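Local coordinates for protein fructose-bisphosphate aldolase (Thermus caldophilus, PDB 2FJK) that belongs to the class II fructose-bisphosphate aldolases, enzymes built on a TIM-barrel fold, and holds 1,3-dihydroxyacetonephosphate in a pocket of the barrel, at residues A[43-48]-A[247-252]. Sequence-based numbering, arbitrary orientation.
Sequences PVILAL and IAKINT. With 13P (1,3-dihydroxyacetonephosphate), chain E.
The methyl CD1 of I45 rests on the aliphatic chain of K249 inside the TIM barrel, its closest approach being 3.9 Å to K249 CD. CG and CE of the lysine both lie 4.2 Å from the same methyl, so I45 meets the middle of an extended chain, and the two side chains cross at about a right angle. Two residues further along each strand, A47 CB faces OD1 of N251 at 4.0 Å, a plain van der Waals touch. Strands 44-47 and 247-252 share no hydrogen bond: strand 19-23 runs between them in the parallel sheet, and I45 pairs through its backbone with G20 and F22. The side chains therefore meet over strand 19-23, on the buried inner side of the barrel, where K249 and N251 both touch A21.

N251 belongs to the ligand pocket, with D80 and H208 against its side chain. It lies against the C3 end of 1,3-dihydroxyacetonephosphate, with contacts too short to trust in detail. K249 sends CG anti to its own backbone nitrogen (chi1 165°) and stays stretched beyond it; I45 also packs on H78. That reach carries K249 NZ to a salt bridge with E130 OE1 and a hydrogen bond with H78 ND1.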
loop_
_atom_site.group_PDB
_atom_site.type_symbol
_atom_site.label_atom_id
_atom_site.label_comp_id
_atom_site.label_asym_id
_atom_site.label_seq_id
_atom_site.Cartn_x
_atom_site.Cartn_y
_atom_site.Cartn_z
ATOM N N PRO A 43 17.968 -14.888 4.071
ATOM C CA PRO A 43 17.758 -13.450 3.894
ATOM C C PRO A 43 18.002 -13.258 2.402
ATOM O O PRO A 43 18.622 -14.114 1.786
ATOM C CB PRO A 43 18.854 -12.836 4.761
ATOM C CG PRO A 43 19.955 -13.884 4.714
ATOM C CD PRO A 43 19.187 -15.161 4.860
ATOM N N VAL A 44 17.510 -12.175 1.808
ATOM C CA VAL A 44 17.712 -11.970 0.377
ATOM C C VAL A 44 17.633 -10.496 0.002
ATOM O O VAL A 44 17.031 -9.691 0.713
ATOM C CB VAL A 44 16.658 -12.754 -0.457
ATOM C CG1 VAL A 44 15.282 -12.131 -0.286
ATOM C CG2 VAL A 44 17.057 -12.778 -1.937
ATOM N N ILE A 45 18.259 -10.154 -1.118
ATOM C CA ILE A 45 18.267 -8.793 -1.625
ATOM C C ILE A 45 17.661 -8.760 -3.021
ATOM O O ILE A 45 18.074 -9.515 -3.902
ATOM C CB ILE A 45 19.704 -8.229 -1.712
ATOM C CG1 ILE A 45 20.279 -8.046 -0.305
ATOM C CG2 ILE A 45 19.704 -6.891 -2.440
ATOM C CD1 ILE A 45 21.723 -7.576 -0.290
ATOM N N LEU A 46 16.666 -7.904 -3.216
ATOM C CA LEU A 46 16.052 -7.753 -4.530
ATOM C C LEU A 46 16.785 -6.589 -5.209
ATOM O O LEU A 46 16.734 -5.446 -4.747
ATOM C CB LEU A 46 14.554 -7.464 -4.393
ATOM C CG LEU A 46 13.747 -8.635 -3.823
ATOM C CD1 LEU A 46 12.264 -8.323 -3.841
ATOM C CD2 LEU A 46 14.009 -9.857 -4.664
ATOM N N ALA A 47 17.494 -6.894 -6.290
ATOM C CA ALA A 47 18.258 -5.883 -7.012
ATOM C C ALA A 47 17.558 -5.418 -8.275
ATOM O O ALA A 47 17.068 -6.223 -9.068
ATOM C CB ALA A 47 19.657 -6.426 -7.360
ATOM N N LEU A 48 17.499 -4.108 -8.451
ATOM C CA LEU A 48 16.886 -3.553 -9.633
ATOM C C LEU A 48 17.813 -2.547 -10.299
ATOM O O LEU A 48 18.092 -1.494 -9.746
ATOM C CB LEU A 48 15.567 -2.867 -9.295
ATOM C CG LEU A 48 14.345 -3.741 -9.034
ATOM C CD1 LEU A 48 14.451 -4.396 -7.654
ATOM C CD2 LEU A 48 13.101 -2.870 -9.125
ATOM N N ILE A 247 33.532 -11.224 1.554
ATOM C CA ILE A 247 32.484 -10.900 0.592
ATOM C C ILE A 247 31.172 -11.300 1.259
ATOM O O ILE A 247 30.933 -12.481 1.500
ATOM C CB ILE A 247 32.667 -11.706 -0.728
ATOM C CG1 ILE A 247 33.910 -11.216 -1.481
ATOM C CG2 ILE A 247 31.428 -11.576 -1.605
ATOM C CD1 ILE A 247 33.806 -9.800 -2.000
ATOM N N ALA A 248 30.334 -10.315 1.566
ATOM C CA ALA A 248 29.057 -10.569 2.235
ATOM C C ALA A 248 27.829 -10.499 1.323
ATOM O O ALA A 248 26.759 -11.024 1.669
ATOM C CB ALA A 248 28.890 -9.598 3.401
ATOM N N LYS A 249 27.976 -9.847 0.175
ATOM C CA LYS A 249 26.885 -9.704 -0.782
ATOM C C LYS A 249 27.337 -10.101 -2.179
ATOM O O LYS A 249 28.341 -9.594 -2.692
ATOM C CB LYS A 249 26.380 -8.264 -0.803
ATOM C CG LYS A 249 25.517 -7.948 -2.015
ATOM C CD LYS A 249 25.036 -6.504 -2.002
ATOM C CE LYS A 249 24.297 -6.174 -3.298
ATOM N NZ LYS A 249 23.623 -4.859 -3.211
ATOM N N ILE A 250 26.579 -11.000 -2.797
ATOM C CA ILE A 250 26.912 -11.488 -4.123
ATOM C C ILE A 250 25.760 -11.291 -5.103
ATOM O O ILE A 250 24.644 -11.774 -4.887
ATOM C CB ILE A 250 27.282 -12.975 -4.058
ATOM C CG1 ILE A 250 28.267 -13.201 -2.911
ATOM C CG2 ILE A 250 27.912 -13.410 -5.360
ATOM C CD1 ILE A 250 28.580 -14.646 -2.656
ATOM N N ASN A 251 26.043 -10.580 -6.189
ATOM C CA ASN A 251 25.041 -10.306 -7.206
ATOM C C ASN A 251 24.993 -11.370 -8.297
ATOM O O ASN A 251 26.030 -11.811 -8.797
ATOM C CB ASN A 251 25.312 -8.943 -7.831
ATOM C CG ASN A 251 24.537 -7.822 -7.164
ATOM O OD1 ASN A 251 23.509 -7.368 -7.683
ATOM N ND2 ASN A 251 25.022 -7.365 -6.012
ATOM N N THR A 252 23.776 -11.766 -8.668
ATOM C CA THR A 252 23.546 -12.767 -9.718
ATOM C C THR A 252 22.446 -12.276 -10.649
ATOM O O THR A 252 21.335 -11.984 -10.203
ATOM C CB THR A 252 23.086 -14.118 -9.135
ATOM O OG1 THR A 252 24.027 -14.555 -8.157
ATOM C CG2 THR A 252 22.977 -15.174 -10.241
HETATM P P 13P E . 26.139 -10.992 -13.839
HETATM O O1P 13P E . 25.907 -10.594 -15.376
HETATM O O2P 13P E . 27.527 -11.752 -13.778
HETATM O O3P 13P E . 24.997 -11.948 -13.380
HETATM O O1 13P E . 26.142 -9.645 -12.963
HETATM C C1 13P E . 25.613 -9.689 -11.640
HETATM C C2 13P E . 26.014 -8.380 -11.006
HETATM O O2 13P E . 27.191 -8.032 -11.039
HETATM C C3 13P E . 24.975 -7.487 -10.328
HETATM O O3 13P E . 25.569 -6.261 -9.914
#